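Local coordinates for protein polyporopepsin (Irpex lacteus, PDB 1WKR) that hydrolyses peptide bonds as a pepsin-like aspartic endopeptidase of broad specificity and clots milk, at residues V18-P23 against Y73-T78; T38-D43 against Q87-A92; S194-S199 against S255-I260. One frame throughout, in Å; residues are numbered along the deposited sequence.

All three contacts are strand pairings in a two-lobed pepsin-type protease. Interactions 1 and 2 share one lobe, their centres about 10 Å apart. They join through strands 67-79 and 82-96, where Tyr73 N meets Ile89 O at 2.9 Å, a probable hydrogen bond. Interaction 3 lies across the chain's centre, its own about 43 and 38 Å from theirs. Interaction 1 is the most buried, antiparallel, lined by valines and a buried aspartate. Interaction 2 is parallel, partly buried and nearest the catalytic aspartates, with the Trp39 indole on one face. Interaction 3, antiparallel and away from the active site, has a buried apolar face and a more exposed, mixed one carrying an arginine–phenylalanine stack.

Interaction 1 (V18-P23 against Y73-T78); sequences VGVGSP and YTDTVT
The 18-20 and 73-78 parts of strands 14-20 and 67-79 run antiparallel with their axes 4.6 Å apart, Gly19 and Thr78 forming a hydrogen-bonded pair and Val20 and Val77 the non-hydrogen-bonded pair beside it. The contact thus joins strand 14-20 to the long strand 67-79 in the lobe carrying Asp32. Gly19 N gives its hydrogen to a lone pair of Thr78 O, and Thr78 N returns a bond to Gly19 O at 2.8 Å, coming from above that carbonyl plane. A third bond, Gly21 N to Thr76 O at 2.9 Å, is nearly straight (167°) and carries the pairing to where the first chain turns off toward the cis peptide before Pro23.

On the valine face, Val18 and Val77 both hold CG1 anti to the backbone N; the side chains cross obliquely, CG1 of Val18 3.6 Å from CG1 of Val77. Val20 CG1 touches Asp75 OD2 at 3.5 Å, while OD1 of Asp75 lies 3.4 Å from Gly21 CA. OD1 also takes the N-H of Thr76 on its anti lone pair. Tyr46 OH bonds to OD2 and Thr51 OG1 to OD1. On the threonine side a water donates to both Gly21 O and Thr76 O and accepts from Thr78 OG1, bridging the two chains beside the pairing.

Gly21 has phi 101°, where a CB would press on the preceding carbonyl oxygen. For Asp75, the N-H of Thr76 and two hydroxyl partners would be consistent with a carboxylate despite its burial, tying this sheet to the 46-51 loop.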
loop_
_atom_site.group_PDB
_atom_site.type_symbol
_atom_site.label_atom_id
_atom_site.label_comp_id
_atom_site.label_asym_id
_atom_site.label_seq_id
_atom_site.Cartn_x
_atom_site.Cartn_y
_atom_site.Cartn_z
ATOM N N VAL A 18 5.079 -15.132 4.985
ATOM C CA VAL A 18 6.518 -14.879 5.090
ATOM C C VAL A 18 7.091 -15.890 6.069
ATOM O O VAL A 18 6.599 -15.975 7.253
ATOM C CB VAL A 18 6.835 -13.451 5.591
ATOM C CG1 VAL A 18 8.303 -13.178 5.650
ATOM C CG2 VAL A 18 6.106 -12.428 4.695
ATOM N N GLY A 19 8.062 -16.669 5.674
ATOM C CA GLY A 19 8.746 -17.552 6.647
ATOM C C GLY A 19 9.847 -16.832 7.344
ATOM O O GLY A 19 10.583 -16.019 6.753
ATOM N N VAL A 20 10.011 -17.094 8.643
ATOM C CA VAL A 20 11.081 -16.545 9.432
ATOM C C VAL A 20 11.694 -17.678 10.254
ATOM O O VAL A 20 10.952 -18.415 10.940
ATOM C CB VAL A 20 10.607 -15.416 10.339
ATOM C CG1 VAL A 20 11.822 -14.847 11.088
ATOM C CG2 VAL A 20 9.885 -14.293 9.517
ATOM N N GLY A 21 12.991 -17.794 10.135
ATOM C CA GLY A 21 13.783 -18.833 10.915
ATOM C C GLY A 21 14.112 -20.035 10.024
ATOM O O GLY A 21 13.717 -20.189 8.899
ATOM N N SER A 22 14.811 -20.911 10.716
ATOM C CA SER A 22 15.161 -22.267 10.166
ATOM C C SER A 22 15.166 -23.255 11.294
ATOM O O SER A 22 16.098 -23.235 12.140
ATOM C CB SER A 22 16.534 -22.221 9.534
ATOM O OG SER A 22 16.838 -23.458 8.946
ATOM N N PRO A 23 14.162 -24.074 11.362
ATOM C CA PRO A 23 13.054 -24.250 10.424
ATOM C C PRO A 23 12.114 -22.962 10.511
ATOM O O PRO A 23 12.030 -22.325 11.541
ATOM C CB PRO A 23 12.299 -25.464 10.942
ATOM C CG PRO A 23 12.624 -25.503 12.287
ATOM C CD PRO A 23 14.064 -25.063 12.476
ATOM N N TYR A 73 16.048 -7.714 15.541
ATOM C CA TYR A 73 16.811 -8.964 15.369
ATOM C C TYR A 73 17.270 -9.060 13.954
ATOM O O TYR A 73 16.749 -8.381 13.076
ATOM C CB TYR A 73 15.913 -10.148 15.679
ATOM C CG TYR A 73 15.493 -10.316 17.105
ATOM C CD1 TYR A 73 14.452 -9.598 17.629
ATOM C CD2 TYR A 73 16.209 -11.175 17.973
ATOM C CE1 TYR A 73 14.043 -9.740 18.965
ATOM C CE2 TYR A 73 15.806 -11.318 19.334
ATOM C CZ TYR A 73 14.738 -10.593 19.753
ATOM O OH TYR A 73 14.400 -10.743 21.104
ATOM N N THR A 74 18.196 -9.994 13.647
ATOM C CA THR A 74 18.376 -10.486 12.300
ATOM C C THR A 74 17.893 -11.909 12.226
ATOM O O THR A 74 17.980 -12.680 13.233
ATOM C CB THR A 74 19.741 -10.281 11.744
ATOM O OG1 THR A 74 20.684 -11.049 12.568
ATOM C CG2 THR A 74 20.211 -8.869 11.742
ATOM N N ASP A 75 17.417 -12.346 11.089
ATOM C CA ASP A 75 16.924 -13.696 10.919
ATOM C C ASP A 75 16.812 -14.025 9.430
ATOM O O ASP A 75 16.951 -13.105 8.565
ATOM C CB ASP A 75 15.545 -13.866 11.618
ATOM C CG ASP A 75 15.364 -15.272 12.177
ATOM O OD1 ASP A 75 15.805 -16.241 11.576
ATOM O OD2 ASP A 75 14.615 -15.410 13.185
ATOM N N THR A 76 16.594 -15.267 9.101
ATOM C CA THR A 76 16.405 -15.695 7.703
ATOM C C THR A 76 14.949 -15.522 7.380
ATOM O O THR A 76 14.060 -16.068 8.056
ATOM C CB THR A 76 16.830 -17.138 7.544
ATOM O OG1 THR A 76 18.257 -17.164 7.726
ATOM C CG2 THR A 76 16.556 -17.666 6.139
ATOM N N VAL A 77 14.668 -14.793 6.301
ATOM C CA VAL A 77 13.277 -14.519 5.840
ATOM C C VAL A 77 13.065 -15.155 4.511
ATOM O O VAL A 77 13.923 -14.982 3.582
ATOM C CB VAL A 77 13.122 -12.977 5.767
ATOM C CG1 VAL A 77 11.842 -12.594 5.035
ATOM C CG2 VAL A 77 13.133 -12.418 7.204
ATOM N N THR A 78 11.944 -15.825 4.321
ATOM C CA THR A 78 11.603 -16.506 3.051
ATOM C C THR A 78 10.347 -15.918 2.482
ATOM O O THR A 78 9.340 -15.738 3.177
ATOM C CB THR A 78 11.346 -18.018 3.333
ATOM O OG1 THR A 78 12.552 -18.593 3.980
ATOM C CG2 THR A 78 11.183 -18.775 2.105
HETATM O O HOH W 1 12.727 -18.363 6.800
#

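Interaction 2 (T38-D43 against Q87-A92); sequences TWLGAD and QSIGVA
The indole of Trp39 is the large flat group here, and the methyl of Ala92 meets its six-membered ring obliquely, with Ala92 CB 3.7 Å from CZ3. Beyond the two segments, Phe68 stacks on the indole and Phe98 meets it edge-to-face, while NE1 makes a weak hydrogen bond to the hydroxyl of Tyr63. CG of Trp39 sits between the backbone N and the carbonyl carbon (chi1 66°), the crowded position, and CB rests 3.2 Å from Gly90 O. A CB on Gly90 would press tightly on that of Trp39, so the glycine lets the chains close to 4.2 Å between the CA atoms of this pair.

The pairing is parallel. Gly90 N bonds to Thr38 O and its carbonyl oxygen accepts from Leu40 N, which approaches from above the carbonyl plane. Ala92 N then reaches Leu40 O at 2.9 Å, almost along the C=O axis and nearly straight at 168°. Leu40 and Val91 point the same way from the other face of the sheet, lying side by side with CD1 4.1 Å from CG2. Thr38 crosses Ile89 obliquely, methyl to methyl, while its hydroxyl OG1 bonds to Gly106 N. Waters sit at both ends: one links Thr38 N to Ser88 O, the other lies within hydrogen-bonding distance of Gly41 O and Ala92 O.

Strand 39-40 also runs antiparallel to 103-106, which pairs in parallel with 25-32, the strand ending at catalytic Asp32: the psi-shaped core of a pepsin lobe. Tyr63, between strands 57-62 and 67-79, is probably the flap tyrosine of this family. Held by apolar contact and the weak bond from NE1, the indole thus links this core to the probable flap.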
loop_
_atom_site.group_PDB
_atom_site.type_symbol
_atom_site.label_atom_id
_atom_site.label_comp_id
_atom_site.label_asym_id
_atom_site.label_seq_id
_atom_site.Cartn_x
_atom_site.Cartn_y
_atom_site.Cartn_z
ATOM N N THR A 38 10.257 -4.230 8.357
ATOM C CA THR A 38 9.606 -5.552 8.380
ATOM C C THR A 38 9.572 -6.042 9.805
ATOM O O THR A 38 10.648 -6.060 10.440
ATOM C CB THR A 38 10.308 -6.516 7.433
ATOM O OG1 THR A 38 10.039 -6.092 6.087
ATOM C CG2 THR A 38 9.786 -7.943 7.584
ATOM N N TRP A 39 8.402 -6.359 10.330
ATOM C CA TRP A 39 8.301 -6.780 11.740
ATOM C C TRP A 39 7.183 -7.723 11.906
ATOM O O TRP A 39 6.228 -7.814 11.114
ATOM C CB TRP A 39 8.127 -5.528 12.628
ATOM C CG TRP A 39 6.835 -4.763 12.432
ATOM C CD1 TRP A 39 6.609 -3.719 11.602
ATOM C CD2 TRP A 39 5.608 -4.988 13.170
ATOM N NE1 TRP A 39 5.307 -3.263 11.739
ATOM C CE2 TRP A 39 4.682 -3.999 12.730
ATOM C CE3 TRP A 39 5.227 -5.875 14.165
ATOM C CZ2 TRP A 39 3.393 -3.910 13.214
ATOM C CZ3 TRP A 39 3.935 -5.796 14.666
ATOM C CH2 TRP A 39 3.021 -4.793 14.221
ATOM N N LEU A 40 7.254 -8.448 13.027
ATOM C CA LEU A 40 6.248 -9.443 13.393
ATOM C C LEU A 40 6.030 -9.377 14.925
ATOM O O LEU A 40 6.736 -8.655 15.636
ATOM C CB LEU A 40 6.660 -10.866 12.920
ATOM C CG LEU A 40 7.994 -11.378 13.440
ATOM C CD1 LEU A 40 7.901 -11.997 14.872
ATOM C CD2 LEU A 40 8.498 -12.450 12.472
ATOM N N GLY A 41 5.034 -10.114 15.394
ATOM C CA GLY A 41 4.767 -10.177 16.858
ATOM C C GLY A 41 3.427 -9.635 17.173
ATOM O O GLY A 41 3.066 -9.604 18.401
ATOM N N ALA A 42 2.614 -9.137 16.234
ATOM C CA ALA A 42 1.248 -8.687 16.544
ATOM C C ALA A 42 0.323 -9.794 16.811
ATOM O O ALA A 42 -0.845 -9.551 17.332
ATOM C CB ALA A 42 0.703 -7.792 15.395
ATOM N N ASP A 43 0.630 -11.004 16.485
ATOM C CA ASP A 43 -0.268 -12.202 16.736
ATOM C C ASP A 43 0.624 -13.325 17.201
ATOM O O ASP A 43 0.944 -13.412 18.426
ATOM C CB ASP A 43 -1.102 -12.495 15.570
ATOM C CG ASP A 43 -2.063 -13.663 15.804
ATOM O OD1 ASP A 43 -2.103 -14.149 16.934
ATOM O OD2 ASP A 43 -2.732 -14.128 14.834
ATOM N N GLN A 87 18.250 -10.876 7.246
ATOM C CA GLN A 87 17.318 -9.728 7.191
ATOM C C GLN A 87 17.106 -9.135 8.582
ATOM O O GLN A 87 16.840 -9.891 9.518
ATOM C CB GLN A 87 15.978 -10.208 6.625
ATOM C CG GLN A 87 14.912 -9.074 6.608
ATOM C CD GLN A 87 15.271 -7.929 5.709
ATOM O OE1 GLN A 87 15.628 -8.174 4.527
ATOM N NE2 GLN A 87 15.170 -6.691 6.171
ATOM N N SER A 88 17.248 -7.833 8.718
ATOM C CA SER A 88 16.943 -7.170 9.996
ATOM C C SER A 88 15.414 -7.026 10.062
ATOM O O SER A 88 14.793 -6.452 9.133
ATOM C CB SER A 88 17.650 -5.887 10.046
ATOM O OG SER A 88 17.424 -5.268 11.325
ATOM N N ILE A 89 14.831 -7.496 11.148
ATOM C CA ILE A 89 13.380 -7.443 11.414
ATOM C C ILE A 89 13.122 -6.884 12.781
ATOM O O ILE A 89 13.914 -7.084 13.752
ATOM C CB ILE A 89 12.727 -8.838 11.268
ATOM C CG1 ILE A 89 13.295 -9.867 12.288
ATOM C CG2 ILE A 89 12.912 -9.346 9.835
ATOM C CD1 ILE A 89 12.493 -11.092 12.356
ATOM N N GLY A 90 11.982 -6.276 12.975
ATOM C CA GLY A 90 11.463 -5.930 14.295
ATOM C C GLY A 90 10.577 -7.017 14.852
ATOM O O GLY A 90 9.919 -7.768 14.146
ATOM N N VAL A 91 10.595 -7.090 16.196
ATOM C CA VAL A 91 9.746 -8.024 16.939
ATOM C C VAL A 91 9.007 -7.195 18.002
ATOM O O VAL A 91 9.641 -6.667 18.909
ATOM C CB VAL A 91 10.566 -9.175 17.548
ATOM C CG1 VAL A 91 9.653 -10.050 18.402
ATOM C CG2 VAL A 91 11.162 -10.001 16.409
ATOM N N ALA A 92 7.718 -7.094 17.817
ATOM C CA ALA A 92 6.944 -6.123 18.653
ATOM C C ALA A 92 6.685 -6.681 20.049
ATOM O O ALA A 92 6.243 -7.862 20.188
ATOM C CB ALA A 92 5.577 -5.867 17.962
HETATM O O HOH W 2 13.080 -4.202 8.899
HETATM O O HOH W 3 5.047 -10.500 20.432
#

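Interaction 3 (S194-S199 against S255-I260); sequences SIRYGS and SLFFTI. Unlike the reference sequence in segment 194-199: Ser194 (reference Thr).
This is an antiparallel pairing of strand 190-197 with strand 256-260, in the lobe that carries Asp212 but away from the catalytic site. Five backbone bonds join the chains. Arg196 and Phe257 form a hydrogen-bonded pair, with Phe257 N reaching Arg196 O at 2.8 Å, and the series ends at Gly198 N, which points straight (180°) at Ser255 O, almost along its C=O axis.

On the side of Arg196 and Phe257, the arginine leaves the backbone in the crowded position (chi1 81°) and then runs extended from CG to NE, crossing the Phe257 side chain obliquely. Its guanidinium lies flat over the CB–CG end of Phe257, centres 4.5 Å apart and planes at 12°, with NH2 3.4 Å from CG at the rim of the ring. Ser255 CB lies over the opposite face, toward its rim. NE makes a weak bond to Gly198 O, and NH1 donates to a water that also bonds to Thr259 OG1. A second water links that hydroxyl to Phe257 O.

The other face is apolar. CG2 of Ile195 stands over the centre of the Phe258 ring in a CH-pi contact, while CD1 touches CE2 at 3.6 Å. Leu256 CD2 meets that same CG2 at 3.9 Å and also sits at the edge of the Tyr197 ring, whose hydroxyl bonds to Gln254 N. Leu204 and Ile203 of strand 201-205 and Phe312 pack against this side.

The strand pair thus divides its chemistry: the buried face relies on hydrocarbon contact, and on the partly exposed face an offset cation is held by a water at NH1 and, weakly, by Gly198 O.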
loop_
_atom_site.group_PDB
_atom_site.type_symbol
_atom_site.label_atom_id
_atom_site.label_comp_id
_atom_site.label_asym_id
_atom_site.label_seq_id
_atom_site.Cartn_x
_atom_site.Cartn_y
_atom_site.Cartn_z
ATOM N N SER A 194 -2.097 14.976 -10.831
ATOM C CA SER A 194 -3.302 15.748 -10.657
ATOM C C SER A 194 -4.500 14.822 -10.765
ATOM O O SER A 194 -4.392 13.712 -11.282
ATOM C CB SER A 194 -3.392 16.875 -11.686
ATOM O OG SER A 194 -3.653 16.293 -12.952
ATOM N N ILE A 195 -5.651 15.305 -10.299
ATOM C CA ILE A 195 -6.897 14.573 -10.328
ATOM C C ILE A 195 -8.011 15.483 -10.818
ATOM O O ILE A 195 -8.165 16.618 -10.301
ATOM C CB ILE A 195 -7.281 13.997 -8.915
ATOM C CG1 ILE A 195 -6.094 13.266 -8.249
ATOM C CG2 ILE A 195 -8.484 13.044 -9.070
ATOM C CD1 ILE A 195 -6.463 12.813 -6.807
ATOM N N ARG A 196 -8.794 15.003 -11.748
ATOM C CA ARG A 196 -10.031 15.692 -12.179
ATOM C C ARG A 196 -11.172 14.743 -12.113
ATOM O O ARG A 196 -11.034 13.500 -12.165
ATOM C CB ARG A 196 -9.848 16.292 -13.565
ATOM C CG ARG A 196 -9.979 15.523 -14.558
ATOM C CD ARG A 196 -10.306 16.325 -16.050
ATOM N NE ARG A 196 -10.431 15.219 -16.988
ATOM C CZ ARG A 196 -9.470 14.598 -17.526
ATOM N NH1 ARG A 196 -8.191 15.008 -17.206
ATOM N NH2 ARG A 196 -9.506 13.622 -18.336
ATOM N N TYR A 197 -12.380 15.272 -12.004
ATOM C CA TYR A 197 -13.634 14.495 -11.939
ATOM C C TYR A 197 -14.394 14.770 -13.238
ATOM O O TYR A 197 -14.661 15.924 -13.559
ATOM C CB TYR A 197 -14.449 14.943 -10.730
ATOM C CG TYR A 197 -15.800 14.273 -10.633
ATOM C CD1 TYR A 197 -15.895 12.959 -10.158
ATOM C CD2 TYR A 197 -16.948 14.923 -11.042
ATOM C CE1 TYR A 197 -17.143 12.323 -10.074
ATOM C CE2 TYR A 197 -18.233 14.284 -10.938
ATOM C CZ TYR A 197 -18.271 13.033 -10.411
ATOM O OH TYR A 197 -19.451 12.327 -10.306
ATOM N N GLY A 198 -14.716 13.732 -13.984
ATOM C CA GLY A 198 -15.384 13.924 -15.284
ATOM C C GLY A 198 -14.487 14.717 -16.192
ATOM O O GLY A 198 -13.264 14.786 -16.085
ATOM N N SER A 199 -15.126 15.462 -17.119
ATOM C CA SER A 199 -14.377 16.189 -18.136
ATOM C C SER A 199 -13.945 17.543 -17.710
ATOM O O SER A 199 -13.032 18.098 -18.354
ATOM C CB SER A 199 -15.215 16.325 -19.444
ATOM O OG SER A 199 -15.235 14.890 -19.990
ATOM N N SER A 255 -16.069 9.150 -13.716
ATOM C CA SER A 255 -14.703 8.729 -13.395
ATOM C C SER A 255 -13.885 9.819 -12.779
ATOM O O SER A 255 -14.106 11.026 -13.048
ATOM C CB SER A 255 -13.989 8.213 -14.620
ATOM O OG SER A 255 -14.664 7.041 -15.100
ATOM N N LEU A 256 -12.920 9.439 -11.972
ATOM C CA LEU A 256 -11.810 10.296 -11.614
ATOM C C LEU A 256 -10.648 10.015 -12.549
ATOM O O LEU A 256 -10.316 8.839 -12.829
ATOM C CB LEU A 256 -11.334 10.050 -10.193
ATOM C CG LEU A 256 -12.220 10.538 -9.105
ATOM C CD1 LEU A 256 -11.863 9.961 -7.719
ATOM C CD2 LEU A 256 -12.225 12.085 -9.021
ATOM N N PHE A 257 -10.061 11.057 -13.090
ATOM C CA PHE A 257 -8.946 10.921 -14.038
ATOM C C PHE A 257 -7.690 11.400 -13.379
ATOM O O PHE A 257 -7.630 12.607 -12.992
ATOM C CB PHE A 257 -9.237 11.706 -15.329
ATOM C CG PHE A 257 -10.457 11.200 -16.077
ATOM C CD1 PHE A 257 -10.334 10.200 -17.012
ATOM C CD2 PHE A 257 -11.718 11.758 -15.878
ATOM C CE1 PHE A 257 -11.429 9.767 -17.743
ATOM C CE2 PHE A 257 -12.827 11.282 -16.602
ATOM C CZ PHE A 257 -12.645 10.281 -17.544
ATOM N N PHE A 258 -6.722 10.537 -13.222
ATOM C CA PHE A 258 -5.426 10.860 -12.571
ATOM C C PHE A 258 -4.431 11.057 -13.712
ATOM O O PHE A 258 -4.240 10.194 -14.570
ATOM C CB PHE A 258 -4.967 9.655 -11.737
ATOM C CG PHE A 258 -5.819 9.453 -10.495
ATOM C CD1 PHE A 258 -7.136 8.960 -10.568
ATOM C CD2 PHE A 258 -5.277 9.660 -9.230
ATOM C CE1 PHE A 258 -7.875 8.762 -9.426
ATOM C CE2 PHE A 258 -6.022 9.464 -8.098
ATOM C CZ PHE A 258 -7.342 9.012 -8.188
ATOM N N THR A 259 -3.739 12.177 -13.696
ATOM C CA THR A 259 -2.663 12.433 -14.690
ATOM C C THR A 259 -1.356 12.165 -13.999
ATOM O O THR A 259 -1.007 12.835 -13.037
ATOM C CB THR A 259 -2.704 13.837 -15.202
ATOM O OG1 THR A 259 -3.982 14.098 -15.837
ATOM C CG2 THR A 259 -1.586 14.091 -16.253
ATOM N N ILE A 260 -0.654 11.132 -14.511
ATOM C CA ILE A 260 0.632 10.660 -13.909
ATOM C C ILE A 260 1.563 10.342 -15.048
ATOM O O ILE A 260 1.233 9.602 -15.979
ATOM C CB ILE A 260 0.392 9.361 -13.095
ATOM C CG1 ILE A 260 -0.631 9.586 -11.989
ATOM C CG2 ILE A 260 1.731 8.842 -12.567
ATOM C CD1 ILE A 260 -1.095 8.290 -11.308
HETATM O O HOH W 4 -6.053 14.697 -14.049
HETATM O O HOH W 5 -6.086 13.182 -17.405
#